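Local coordinates for protein peptidase (Yersinia bercovieri, PDB 5NYW) that is of unknown function but, as an ancestral beta-subunit (Anbu) of the proteasome and HslV family, assembles into multimers of many copies and probably shares the Ntn-hydrolase fold, at residues Y153-P156 / I157-V161; C66-P69 / E70-N73; V161-Y164 / D165-L168; Y145-I148 / G149-Y153. One frame throughout, in Å; residues are numbered along the deposited sequence.

Interaction 1 (Y153-P156 / I157-V161); sequences YGKP and IIDRV
Lys155 and Asp159 stand one turn apart on helix 155-161, the lysine chain passing close beside the aspartate carboxylate. At its root, Lys155 CB packs against Gln147 of the strand before. Lys155 CG lies anti to its backbone N (chi1 -173°), which brings it to 3.3 Å from Asp159 OD2. Lys155 CD stays 3.8 Å from Asp159 OD2, and Lys155 CE approaches Asp159 OD2 again at 3.4 Å. A bend at chi4 (62°) then turns the ammonium group: Lys155 NZ and Asp159 OD2 make a long salt bridge of 3.8 Å. The nearer polar partner is Tyr145 OH, hydrogen-bonded to both Lys155 NZ and Asp159 OD1, so the phenol bridges the two charged groups alongside their long salt bridge.

Beneath them runs the helix's backbone bond, Asp159 N to Lys155 O, 3.0 Å and nearly straight (168°). Pro156 suits the first turn, where no N-H is needed; its carbonyl O takes a weak bond from Arg160 N and also lies 3.2 Å from Arg160 CG. A water joins Tyr153 O to Ile157 N.

Ile158 supplies the greasy side, packing on Tyr145 and Gln147 and on Tyr2 and Val4 of strand 2-7. Ile157 and Ile158 both touch Ser178 of helix 168-185, while Arg160 reaches Asp180 of the second subunit in a salt bridge, so the helix lies between its own sheet and a neighbouring copy.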
ATOM      1  N   TYR L 153      29.580  34.712   5.263  1.00 50.09           N
ATOM      2  CA  TYR L 153      30.372  35.890   5.614  1.00 49.50           C
ATOM      3  C   TYR L 153      31.862  35.603   5.453  1.00 60.25           C
ATOM      4  O   TYR L 153      32.645  36.475   5.089  1.00 75.11           O
ATOM      5  CB  TYR L 153      30.066  36.319   7.052  1.00 42.85           C
ATOM      6  CG  TYR L 153      28.595  36.555   7.334  1.00 45.29           C
ATOM      7  CD1 TYR L 153      27.995  37.775   7.018  1.00 46.34           C
ATOM      8  CD2 TYR L 153      27.801  35.557   7.904  1.00 56.82           C
ATOM      9  CE1 TYR L 153      26.654  38.002   7.273  1.00 52.12           C
ATOM     10  CE2 TYR L 153      26.456  35.776   8.165  1.00 59.37           C
ATOM     11  CZ  TYR L 153      25.894  37.002   7.851  1.00 54.81           C
ATOM     12  OH  TYR L 153      24.566  37.224   8.101  1.00 70.09           O
ATOM     13  N   GLY L 154      32.239  34.362   5.729  1.00 55.33           N
ATOM     14  CA  GLY L 154      33.630  33.986   5.781  1.00 42.58           C
ATOM     15  C   GLY L 154      34.132  33.301   4.536  1.00 45.20           C
ATOM     16  O   GLY L 154      35.262  32.861   4.499  1.00 49.40           O
ATOM     17  N   LYS L 155      33.282  33.154   3.535  1.00 51.66           N
ATOM     18  CA  LYS L 155      33.691  32.492   2.303  1.00 52.81           C
ATOM     19  C   LYS L 155      34.609  33.365   1.423  1.00 47.20           C
ATOM     20  O   LYS L 155      35.586  32.844   0.871  1.00 52.82           O
ATOM     21  CB  LYS L 155      32.454  32.042   1.496  1.00 52.06           C
ATOM     22  CG  LYS L 155      32.739  31.187   0.244  1.00 56.73           C
ATOM     23  CD  LYS L 155      31.432  30.781  -0.473  1.00 63.75           C
ATOM     24  CE  LYS L 155      31.656  30.006  -1.769  1.00 60.79           C
ATOM     25  NZ  LYS L 155      32.351  28.718  -1.519  1.00 79.19           N
ATOM     26  N   PRO L 156      34.299  34.681   1.274  1.00 50.63           N
ATOM     27  CA  PRO L 156      35.082  35.491   0.328  1.00 55.01           C
ATOM     28  C   PRO L 156      36.590  35.477   0.555  1.00 64.31           C
ATOM     29  O   PRO L 156      37.333  35.532  -0.423  1.00 62.31           O
ATOM     30  CB  PRO L 156      34.520  36.894   0.526  1.00 52.64           C
ATOM     31  CG  PRO L 156      33.103  36.669   0.912  1.00 51.35           C
ATOM     32  CD  PRO L 156      33.145  35.448   1.792  1.00 56.81           C
ATOM     33  N   ILE L 157      37.030  35.477   1.807  1.00 59.61           N
ATOM     34  CA  ILE L 157      38.448  35.453   2.071  1.00 57.87           C
ATOM     35  C   ILE L 157      39.039  34.079   1.725  1.00 63.72           C
ATOM     36  O   ILE L 157      40.172  33.990   1.238  1.00 55.17           O
ATOM     37  CB  ILE L 157      38.757  35.821   3.522  1.00 51.89           C
ATOM     38  CG1 ILE L 157      40.263  35.950   3.708  1.00 48.46           C
ATOM     39  CG2 ILE L 157      38.161  34.802   4.471  1.00 51.75           C
ATOM     40  CD1 ILE L 157      40.906  36.947   2.746  1.00 48.75           C
ATOM     41  N   ILE L 158      38.274  33.012   1.950  1.00 59.74           N
ATOM     42  CA  ILE L 158      38.762  31.664   1.650  1.00 54.60           C
ATOM     43  C   ILE L 158      38.947  31.503   0.150  1.00 51.94           C
ATOM     44  O   ILE L 158      39.956  30.998  -0.305  1.00 51.17           O
ATOM     45  CB  ILE L 158      37.815  30.571   2.176  1.00 56.62           C
ATOM     46  CG1 ILE L 158      37.751  30.617   3.695  1.00 60.22           C
ATOM     47  CG2 ILE L 158      38.309  29.195   1.796  1.00 48.86           C
ATOM     48  CD1 ILE L 158      36.733  29.695   4.255  1.00 63.40           C
ATOM     49  N   ASP L 159      37.978  31.971  -0.622  1.00 50.57           N
ATOM     50  CA  ASP L 159      38.081  31.909  -2.071  1.00 45.11           C
ATOM     51  C   ASP L 159      39.241  32.745  -2.596  1.00 58.64           C
ATOM     52  O   ASP L 159      39.778  32.457  -3.663  1.00 84.67           O
ATOM     53  CB  ASP L 159      36.774  32.356  -2.715  1.00 57.46           C
ATOM     54  CG  ASP L 159      35.666  31.317  -2.584  1.00 66.47           C
ATOM     55  OD1 ASP L 159      35.992  30.112  -2.467  1.00 62.63           O
ATOM     56  OD2 ASP L 159      34.476  31.717  -2.571  1.00 77.14           O
ATOM     57  N   ARG L 160      39.630  33.792  -1.872  1.00 61.05           N
ATOM     58  CA  ARG L 160      40.682  34.684  -2.381  1.00 62.48           C
ATOM     59  C   ARG L 160      42.099  34.158  -2.187  1.00 68.25           C
ATOM     60  O   ARG L 160      42.950  34.347  -3.058  1.00 74.42           O
ATOM     61  CB  ARG L 160      40.601  36.053  -1.705  1.00 57.65           C
ATOM     62  CG  ARG L 160      39.505  36.959  -2.208  1.00 71.76           C
ATOM     63  CD  ARG L 160      39.579  38.312  -1.508  1.00 77.57           C
ATOM     64  NE  ARG L 160      38.470  39.185  -1.875  1.00 81.61           N
ATOM     65  CZ  ARG L 160      38.448  39.951  -2.964  1.00 84.90           C
ATOM     66  NH1 ARG L 160      39.488  39.957  -3.791  1.00 66.99           N
ATOM     67  NH2 ARG L 160      37.386  40.712  -3.222  1.00 84.64           N
ATOM     68  N   VAL L 161      42.343  33.475  -1.066  1.00 58.11           N
ATOM     69  CA  VAL L 161      43.709  33.140  -0.694  1.00 60.40           C
ATOM     70  C   VAL L 161      44.001  31.642  -0.524  1.00 68.86           C
ATOM     71  O   VAL L 161      45.156  31.233  -0.614  1.00 73.36           O
ATOM     72  CB  VAL L 161      44.111  33.868   0.609  1.00 59.19           C
ATOM     73  CG1 VAL L 161      43.786  35.339   0.521  1.00 71.79           C
ATOM     74  CG2 VAL L 161      43.412  33.271   1.791  1.00 63.34           C
TER
HETATM   75  O   HOH W   1      35.288  36.381   4.040  1.00 49.39           O

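Interaction 2 (C66-P69 / E70-N73); sequences CLDP and EQTN
Asp68 folds its carboxylate back over the chain that follows it, where Glu70 and Gln71 lie. With CG anti to its own N (chi1 -180°), OD1 reaches the backbone of Glu70: Glu70 N donates to Asp68 OD1 over 3.1 Å. The donor approaches from above the carboxylate plane, 48° out of it. The glutamate side chain does not share in this bond; it crosses that of Asp68 at about a right angle and carries its own acid away, leaving 6.1 Å between Asp68 OD1 and Glu70 OE2, so the two acids are not in contact.

Gln71 also crosses Asp68 at about a right angle, its amide plane steeply inclined to the carboxylate, and Gln71 CB comes to 3.6 Å from Asp68 OD2. A second grip is centred on Asp68 O, which accepts weak hydrogen bonds from Gln71 N (3.4 Å) and from Asn73 ND2 (3.0 Å). Asn73 can reach it because chi1 of 62° sets its amide between the backbone N and carbonyl carbon, over Cys66, with Asn73 CG 3.6 Å from Cys66 CA. The rest of that amide is used as well: OD1 takes the N-H of Met75, and ND2 bonds weakly to Arg65 O. Asparagine fits here as both donor and acceptor.

Asp68 to Gln71 is a type I beta turn, its second position taken by Pro69, whose ring fixes phi. Combined with the Asx turn from Asp68 OD1 to Glu70 N, this is an Asx-Pro turn, at the surface loop between helices 52-65 and 80-98.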
ATOM      1  N   CYS L  66      33.009   3.305  20.458  1.00 68.77           N
ATOM      2  CA  CYS L  66      34.452   3.116  20.334  1.00 73.28           C
ATOM      3  C   CYS L  66      35.035   2.238  21.445  1.00 83.10           C
ATOM      4  O   CYS L  66      36.154   1.727  21.325  1.00 85.97           O
ATOM      5  CB  CYS L  66      35.162   4.469  20.316  1.00 70.42           C
ATOM      6  SG  CYS L  66      35.212   5.251  18.690  1.00100.23           S
ATOM      7  N   LEU L  67      34.306   2.122  22.553  1.00 88.89           N
ATOM      8  CA  LEU L  67      34.737   1.288  23.676  1.00 86.71           C
ATOM      9  C   LEU L  67      34.282  -0.162  23.524  1.00 80.99           C
ATOM     10  O   LEU L  67      34.639  -1.016  24.333  1.00 89.63           O
ATOM     11  CB  LEU L  67      34.224   1.854  24.999  1.00 88.53           C
ATOM     12  CG  LEU L  67      34.735   3.243  25.374  1.00 83.49           C
ATOM     13  CD1 LEU L  67      34.083   3.693  26.668  1.00 92.58           C
ATOM     14  CD2 LEU L  67      36.236   3.221  25.499  1.00 72.38           C
ATOM     15  N   ASP L  68      33.485  -0.417  22.487  1.00 83.23           N
ATOM     16  CA  ASP L  68      32.952  -1.745  22.181  1.00 80.34           C
ATOM     17  C   ASP L  68      33.600  -2.281  20.913  1.00 90.02           C
ATOM     18  O   ASP L  68      33.228  -1.886  19.813  1.00104.38           O
ATOM     19  CB  ASP L  68      31.425  -1.662  22.023  1.00 75.26           C
ATOM     20  CG  ASP L  68      30.781  -3.002  21.706  1.00 96.97           C
ATOM     21  OD1 ASP L  68      31.483  -4.037  21.718  1.00104.70           O
ATOM     22  OD2 ASP L  68      29.556  -3.018  21.447  1.00 98.49           O
ATOM     23  N   PRO L  69      34.544  -3.217  21.065  1.00 90.77           N
ATOM     24  CA  PRO L  69      35.324  -3.767  19.950  1.00 86.86           C
ATOM     25  C   PRO L  69      34.560  -4.777  19.117  1.00 84.24           C
ATOM     26  O   PRO L  69      35.002  -5.153  18.033  1.00 91.37           O
ATOM     27  CB  PRO L  69      36.503  -4.458  20.651  1.00 96.50           C
ATOM     28  CG  PRO L  69      36.494  -3.938  22.054  1.00100.96           C
ATOM     29  CD  PRO L  69      35.060  -3.676  22.361  1.00 98.14           C
ATOM     30  N   GLU L  70      33.407  -5.194  19.615  1.00 87.40           N
ATOM     31  CA  GLU L  70      32.645  -6.227  18.946  1.00 87.03           C
ATOM     32  C   GLU L  70      31.667  -5.600  17.988  1.00 81.66           C
ATOM     33  O   GLU L  70      30.835  -6.277  17.382  1.00 94.96           O
ATOM     34  CB  GLU L  70      31.934  -7.113  19.968  1.00102.73           C
ATOM     35  CG  GLU L  70      32.909  -7.921  20.807  1.00103.90           C
ATOM     36  CD  GLU L  70      33.894  -8.705  19.955  1.00111.06           C
ATOM     37  OE1 GLU L  70      33.512  -9.176  18.860  1.00114.80           O
ATOM     38  OE2 GLU L  70      35.061  -8.837  20.379  1.00111.09           O
ATOM     39  N   GLN L  71      31.774  -4.286  17.882  1.00 81.54           N
ATOM     40  CA  GLN L  71      30.912  -3.492  17.033  1.00 78.65           C
ATOM     41  C   GLN L  71      31.747  -2.629  16.097  1.00 86.61           C
ATOM     42  O   GLN L  71      32.829  -2.170  16.467  1.00 83.66           O
ATOM     43  CB  GLN L  71      30.043  -2.620  17.931  1.00 76.70           C
ATOM     44  CG  GLN L  71      28.979  -1.846  17.262  1.00 81.97           C
ATOM     45  CD  GLN L  71      28.162  -1.098  18.276  1.00 81.93           C
ATOM     46  OE1 GLN L  71      28.284  -1.336  19.478  1.00 78.05           O
ATOM     47  NE2 GLN L  71      27.303  -0.211  17.805  1.00 84.95           N
ATOM     48  N   THR L  72      31.245  -2.363  14.900  1.00 85.56           N
ATOM     49  CA  THR L  72      31.972  -1.471  14.013  1.00 81.33           C
ATOM     50  C   THR L  72      31.940  -0.042  14.599  1.00 91.05           C
ATOM     51  O   THR L  72      30.873   0.482  14.925  1.00 92.95           O
ATOM     52  CB  THR L  72      31.414  -1.537  12.573  1.00 83.01           C
ATOM     53  OG1 THR L  72      31.974  -0.473  11.789  1.00 82.11           O
ATOM     54  CG2 THR L  72      29.884  -1.458  12.568  1.00 75.18           C
ATOM     55  N   ASN L  73      33.112   0.577  14.746  1.00 83.05           N
ATOM     56  CA  ASN L  73      33.193   1.917  15.325  1.00 76.66           C
ATOM     57  C   ASN L  73      34.327   2.705  14.698  1.00 72.16           C
ATOM     58  O   ASN L  73      35.090   2.165  13.902  1.00 76.33           O
ATOM     59  CB  ASN L  73      33.374   1.859  16.850  1.00 73.77           C
ATOM     60  CG  ASN L  73      34.667   1.175  17.271  1.00 72.95           C
ATOM     61  OD1 ASN L  73      35.748   1.517  16.794  1.00 78.55           O
ATOM     62  ND2 ASN L  73      34.557   0.201  18.166  1.00 69.56           N
TER

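Interaction 3 (V161-Y164 / D165-L168); sequences VLSY and DTPL
Thr166 grips Ser163 through both its hydroxyl and its backbone, and this is the compact part of the contact. Ser163 N donates to Thr166 OG1 over 3.0 Å with an N-H...O angle of 164°, and in return Thr166 N donates to Ser163 O, also 3.0 Å. The hydroxyl is brought to the first bond by chi1 of -60°, which sets OG1 beside the threonine's own N and puts CG2 anti to that N. Leu162 CD1 meets the threonine at Thr166 CB, 3.9 Å away, with CG2 alongside, the two side chains crossing at about a right angle. Threonine fits this buried place because its hydroxyl accepts a main-chain N-H while its carbon side, CB foremost, lies against the leucine.

The backbone pair closes a type I beta turn from Ser163 to Thr166, by which the chain passes from helix 155-161 to helix 168-185; Pro167 stands at the N-cap of the latter. Leu162 faces inward from this connection, onto Met6 of strand 2-7 and Ala171 of the second helix.

Towards solvent the fit is slacker. Ser163 OG stays 3.6 Å from Thr166 OG1. Exposed Asp165 lies obliquely against the Tyr164 ring, the planes 66° apart, with Asp165 OD1 4.0 Å from Tyr164 CD2. The tyrosine itself leans on Ser9, Arg7 and Gln141, and its backbone is hydrogen-bonded to Ser9.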
ATOM      1  N   VAL L 161      42.343  33.475  -1.066  1.00 58.11           N
ATOM      2  CA  VAL L 161      43.709  33.140  -0.694  1.00 60.40           C
ATOM      3  C   VAL L 161      44.001  31.642  -0.524  1.00 68.86           C
ATOM      4  O   VAL L 161      45.156  31.233  -0.614  1.00 73.36           O
ATOM      5  CB  VAL L 161      44.111  33.868   0.609  1.00 59.19           C
ATOM      6  CG1 VAL L 161      43.786  35.339   0.521  1.00 71.79           C
ATOM      7  CG2 VAL L 161      43.412  33.271   1.791  1.00 63.34           C
ATOM      8  N   LEU L 162      42.980  30.814  -0.328  1.00 62.67           N
ATOM      9  CA  LEU L 162      43.239  29.393  -0.086  1.00 59.25           C
ATOM     10  C   LEU L 162      43.228  28.604  -1.392  1.00 74.04           C
ATOM     11  O   LEU L 162      42.367  28.809  -2.252  1.00 78.77           O
ATOM     12  CB  LEU L 162      42.213  28.781   0.889  1.00 46.59           C
ATOM     13  CG  LEU L 162      42.544  27.355   1.397  1.00 58.68           C
ATOM     14  CD1 LEU L 162      43.600  27.359   2.506  1.00 67.89           C
ATOM     15  CD2 LEU L 162      41.321  26.558   1.852  1.00 45.90           C
ATOM     16  N   SER L 163      44.226  27.735  -1.540  1.00 73.04           N
ATOM     17  CA  SER L 163      44.292  26.745  -2.612  1.00 58.75           C
ATOM     18  C   SER L 163      44.899  25.488  -2.007  1.00 56.49           C
ATOM     19  O   SER L 163      45.429  25.535  -0.891  1.00 53.91           O
ATOM     20  CB  SER L 163      45.106  27.251  -3.805  1.00 64.05           C
ATOM     21  OG  SER L 163      46.439  27.545  -3.430  1.00 81.22           O
ATOM     22  N   TYR L 164      44.847  24.374  -2.732  1.00 55.53           N
ATOM     23  CA  TYR L 164      45.333  23.086  -2.215  1.00 60.74           C
ATOM     24  C   TYR L 164      46.786  23.149  -1.727  1.00 66.07           C
ATOM     25  O   TYR L 164      47.187  22.406  -0.826  1.00 71.23           O
ATOM     26  CB  TYR L 164      45.181  22.008  -3.297  1.00 64.84           C
ATOM     27  CG  TYR L 164      45.553  20.594  -2.894  1.00 63.97           C
ATOM     28  CD1 TYR L 164      44.754  19.871  -2.015  1.00 59.94           C
ATOM     29  CD2 TYR L 164      46.695  19.967  -3.415  1.00 60.66           C
ATOM     30  CE1 TYR L 164      45.080  18.564  -1.656  1.00 59.03           C
ATOM     31  CE2 TYR L 164      47.034  18.666  -3.050  1.00 51.54           C
ATOM     32  CZ  TYR L 164      46.220  17.968  -2.172  1.00 55.33           C
ATOM     33  OH  TYR L 164      46.533  16.673  -1.808  1.00 61.42           O
ATOM     34  N   ASP L 165      47.567  24.054  -2.310  1.00 81.04           N
ATOM     35  CA  ASP L 165      48.998  24.132  -2.013  1.00 80.25           C
ATOM     36  C   ASP L 165      49.372  25.168  -0.954  1.00 68.34           C
ATOM     37  O   ASP L 165      50.546  25.330  -0.650  1.00 82.87           O
ATOM     38  CB  ASP L 165      49.767  24.430  -3.299  1.00 82.63           C
ATOM     39  CG  ASP L 165      49.774  23.256  -4.253  1.00 95.61           C
ATOM     40  OD1 ASP L 165      50.071  22.123  -3.811  1.00 96.60           O
ATOM     41  OD2 ASP L 165      49.465  23.466  -5.444  1.00105.69           O
ATOM     42  N   THR L 166      48.383  25.844  -0.379  1.00 62.98           N
ATOM     43  CA  THR L 166      48.631  26.781   0.708  1.00 59.00           C
ATOM     44  C   THR L 166      49.240  26.027   1.876  1.00 61.78           C
ATOM     45  O   THR L 166      48.696  25.022   2.315  1.00 72.97           O
ATOM     46  CB  THR L 166      47.318  27.487   1.191  1.00 57.52           C
ATOM     47  OG1 THR L 166      46.723  28.226   0.120  1.00 56.41           O
ATOM     48  CG2 THR L 166      47.580  28.436   2.360  1.00 48.77           C
ATOM     49  N   PRO L 167      50.371  26.509   2.390  1.00 60.92           N
ATOM     50  CA  PRO L 167      50.991  25.902   3.575  1.00 58.31           C
ATOM     51  C   PRO L 167      50.069  25.980   4.799  1.00 56.55           C
ATOM     52  O   PRO L 167      49.231  26.884   4.858  1.00 59.19           O
ATOM     53  CB  PRO L 167      52.263  26.735   3.781  1.00 56.28           C
ATOM     54  CG  PRO L 167      52.105  27.939   2.924  1.00 62.41           C
ATOM     55  CD  PRO L 167      51.216  27.550   1.789  1.00 64.94           C
ATOM     56  N   LEU L 168      50.201  25.036   5.731  1.00 56.76           N
ATOM     57  CA  LEU L 168      49.309  24.953   6.888  1.00 60.10           C
ATOM     58  C   LEU L 168      49.158  26.233   7.708  1.00 71.13           C
ATOM     59  O   LEU L 168      48.041  26.575   8.090  1.00 78.34           O
ATOM     60  CB  LEU L 168      49.733  23.826   7.831  1.00 60.88           C
ATOM     61  CG  LEU L 168      49.091  22.455   7.620  1.00 77.36           C
ATOM     62  CD1 LEU L 168      48.928  22.137   6.155  1.00 87.67           C
ATOM     63  CD2 LEU L 168      49.885  21.370   8.328  1.00 83.54           C
TER

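Interaction 4 (Y145-I148 / G149-Y153); sequences YFQI and GESKY
The amide of Gln147 is laid against Ser151, and the methylene behind it meets a ring: Gln147 CG sits in plane at the edge of Tyr145. Gln147 CD is 3.5 Å from Ser151 O, and Gln147 NE2 is 3.0 Å from the same Ser151 O, though the firm partner of NE2 is Tyr2 OH. Lower down the two side chains touch directly, Gln147 CB to Ser151 CB at 3.4 Å.

Water completes the polar side. One molecule gives a hydrogen to Gln147 OE1 and lies 2.7 Å from Ser151 OG; another donates to Gln147 O (2.9 Å) and is weakly bonded to Ser151 OG. The serine hydroxyl reaches both because chi1 of 64° places it between its own N and carbonyl carbon. A small hydroxyl residue is well suited here, short enough for the close CB contact yet able to meet two waters, the second only weakly.

Between them the strand ends at Gly149, whose phi of 82° and psi of -148° would press any beta carbon against Ile148 O, so glycine lets the chain turn off the sheet.

Beyond it, Glu150 and Lys152 pair with Lys152 and Glu150 of the second subunit in reciprocal intersubunit salt bridges. Strand 145-149 joins strand 2-7 through backbone hydrogen bonds of Ile148 with Cys3 and, beyond the strand, of Glu150 with Thr1. Ile148 and Phe146 face Leu115 of strand 112-120, whereas Gln147 faces helix 155-161.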
ATOM      1  N   TYR L 145      38.108  22.757   0.706  1.00 50.31           N
ATOM      2  CA  TYR L 145      37.555  23.127   2.019  1.00 50.85           C
ATOM      3  C   TYR L 145      36.016  22.969   2.067  1.00 51.29           C
ATOM      4  O   TYR L 145      35.358  23.009   1.022  1.00 55.79           O
ATOM      5  CB  TYR L 145      37.926  24.583   2.378  1.00 43.64           C
ATOM      6  CG  TYR L 145      37.127  25.602   1.588  1.00 50.80           C
ATOM      7  CD1 TYR L 145      37.522  25.981   0.306  1.00 42.72           C
ATOM      8  CD2 TYR L 145      35.938  26.147   2.103  1.00 51.99           C
ATOM      9  CE1 TYR L 145      36.781  26.903  -0.439  1.00 56.78           C
ATOM     10  CE2 TYR L 145      35.185  27.065   1.366  1.00 64.69           C
ATOM     11  CZ  TYR L 145      35.615  27.452   0.093  1.00 72.67           C
ATOM     12  OH  TYR L 145      34.883  28.374  -0.654  1.00 64.78           O
ATOM     13  N   PHE L 146      35.458  22.839   3.278  1.00 40.43           N
ATOM     14  CA  PHE L 146      34.000  22.804   3.493  1.00 46.47           C
ATOM     15  C   PHE L 146      33.602  23.765   4.597  1.00 47.82           C
ATOM     16  O   PHE L 146      34.352  23.958   5.549  1.00 50.34           O
ATOM     17  CB  PHE L 146      33.521  21.405   3.889  1.00 47.13           C
ATOM     18  CG  PHE L 146      33.586  20.407   2.792  1.00 51.44           C
ATOM     19  CD1 PHE L 146      33.133  20.718   1.529  1.00 46.08           C
ATOM     20  CD2 PHE L 146      34.108  19.140   3.028  1.00 51.51           C
ATOM     21  CE1 PHE L 146      33.200  19.771   0.502  1.00 61.24           C
ATOM     22  CE2 PHE L 146      34.179  18.198   2.017  1.00 52.00           C
ATOM     23  CZ  PHE L 146      33.724  18.511   0.748  1.00 54.82           C
ATOM     24  N   GLN L 147      32.418  24.353   4.499  1.00 58.58           N
ATOM     25  CA  GLN L 147      31.914  25.139   5.619  1.00 56.95           C
ATOM     26  C   GLN L 147      30.535  24.620   6.044  1.00 56.67           C
ATOM     27  O   GLN L 147      29.721  24.251   5.198  1.00 55.01           O
ATOM     28  CB  GLN L 147      31.806  26.619   5.250  1.00 58.91           C
ATOM     29  CG  GLN L 147      33.007  27.239   4.567  1.00 52.76           C
ATOM     30  CD  GLN L 147      32.687  28.659   4.103  1.00 64.32           C
ATOM     31  OE1 GLN L 147      32.067  28.842   3.057  1.00 77.19           O
ATOM     32  NE2 GLN L 147      33.118  29.664   4.865  1.00 41.50           N
ATOM     33  N   ILE L 148      30.257  24.634   7.345  1.00 65.64           N
ATOM     34  CA  ILE L 148      28.899  24.392   7.846  1.00 61.98           C
ATOM     35  C   ILE L 148      28.512  25.518   8.830  1.00 59.96           C
ATOM     36  O   ILE L 148      29.388  26.211   9.368  1.00 57.37           O
ATOM     37  CB  ILE L 148      28.773  22.992   8.521  1.00 40.81           C
ATOM     38  CG1 ILE L 148      29.774  22.816   9.670  1.00 44.46           C
ATOM     39  CG2 ILE L 148      28.980  21.883   7.476  1.00 42.18           C
ATOM     40  CD1 ILE L 148      29.692  21.431  10.376  1.00 41.11           C
ATOM     41  N   GLY L 149      27.211  25.714   9.050  1.00 51.80           N
ATOM     42  CA  GLY L 149      26.735  26.803   9.887  1.00 49.11           C
ATOM     43  C   GLY L 149      26.674  28.126   9.138  1.00 52.58           C
ATOM     44  O   GLY L 149      26.443  28.151   7.925  1.00 54.66           O
ATOM     45  N   GLU L 150      26.896  29.226   9.858  1.00 52.55           N
ATOM     46  CA  GLU L 150      26.855  30.559   9.254  1.00 55.42           C
ATOM     47  C   GLU L 150      28.137  30.835   8.487  1.00 57.85           C
ATOM     48  O   GLU L 150      29.099  31.358   9.042  1.00 63.97           O
ATOM     49  CB  GLU L 150      26.649  31.635  10.315  1.00 55.86           C
ATOM     50  CG  GLU L 150      25.208  31.799  10.794  1.00 67.85           C
ATOM     51  CD  GLU L 150      24.225  32.248   9.705  1.00 65.51           C
ATOM     52  OE1 GLU L 150      24.629  32.927   8.743  1.00 59.64           O
ATOM     53  OE2 GLU L 150      23.027  31.925   9.827  1.00 75.52           O
ATOM     54  N   SER L 151      28.135  30.507   7.201  1.00 59.78           N
ATOM     55  CA  SER L 151      29.375  30.349   6.450  1.00 52.80           C
ATOM     56  C   SER L 151      29.643  31.374   5.376  1.00 57.17           C
ATOM     57  O   SER L 151      30.754  31.438   4.859  1.00 53.89           O
ATOM     58  CB  SER L 151      29.373  29.004   5.758  1.00 48.82           C
ATOM     59  OG  SER L 151      28.314  29.005   4.814  1.00 47.71           O
ATOM     60  N   LYS L 152      28.610  32.098   4.965  1.00 53.93           N
ATOM     61  CA  LYS L 152      28.736  32.966   3.793  1.00 55.38           C
ATOM     62  C   LYS L 152      29.620  34.184   4.044  1.00 49.45           C
ATOM     63  O   LYS L 152      30.365  34.602   3.156  1.00 47.67           O
ATOM     64  CB  LYS L 152      27.352  33.405   3.299  1.00 57.00           C
ATOM     65  CG  LYS L 152      26.518  32.269   2.714  1.00 48.92           C
ATOM     66  CD  LYS L 152      25.131  32.759   2.317  1.00 57.12           C
ATOM     67  CE  LYS L 152      24.297  31.660   1.651  1.00 46.02           C
ATOM     68  NZ  LYS L 152      22.897  32.067   1.336  1.00 48.83           N
ATOM     69  N   TYR L 153      29.580  34.712   5.263  1.00 50.09           N
ATOM     70  CA  TYR L 153      30.372  35.890   5.614  1.00 49.50           C
ATOM     71  C   TYR L 153      31.862  35.603   5.453  1.00 60.25           C
ATOM     72  O   TYR L 153      32.645  36.475   5.089  1.00 75.11           O
ATOM     73  CB  TYR L 153      30.066  36.319   7.052  1.00 42.85           C
ATOM     74  CG  TYR L 153      28.595  36.555   7.334  1.00 45.29           C
ATOM     75  CD1 TYR L 153      27.995  37.775   7.018  1.00 46.34           C
ATOM     76  CD2 TYR L 153      27.801  35.557   7.904  1.00 56.82           C
ATOM     77  CE1 TYR L 153      26.654  38.002   7.273  1.00 52.12           C
ATOM     78  CE2 TYR L 153      26.456  35.776   8.165  1.00 59.37           C
ATOM     79  CZ  TYR L 153      25.894  37.002   7.851  1.00 54.81           C
ATOM     80  OH  TYR L 153      24.566  37.224   8.101  1.00 70.09           O
TER
HETATM   81  O   HOH W   2      29.263  29.422   2.270  1.00 58.92           O
HETATM   82  O   HOH W   3      27.297  25.742   4.889  1.00 60.76           O

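Interactions 4, 1 and 3 follow one another along the chain, from strand 145-149 through helix 155-161 to the turn before helix 168-185. Interaction 4 is the buried one, built from a glutamine, a serine and bound waters, and it shares Tyr153 with the partly buried interaction 1, where charged groups and isoleucines occupy different sides of a helix. Both touch the second subunit. Interaction 3 is a surface turn sharing Val161 with interaction 1; Leu162 also packs on Tyr145 of interaction 4. Interaction 2 stands apart, across the chain's centre from interaction 1, their centres about 39 Å apart. Like interaction 3 it closes a type I turn, but with an aspartate-proline pair.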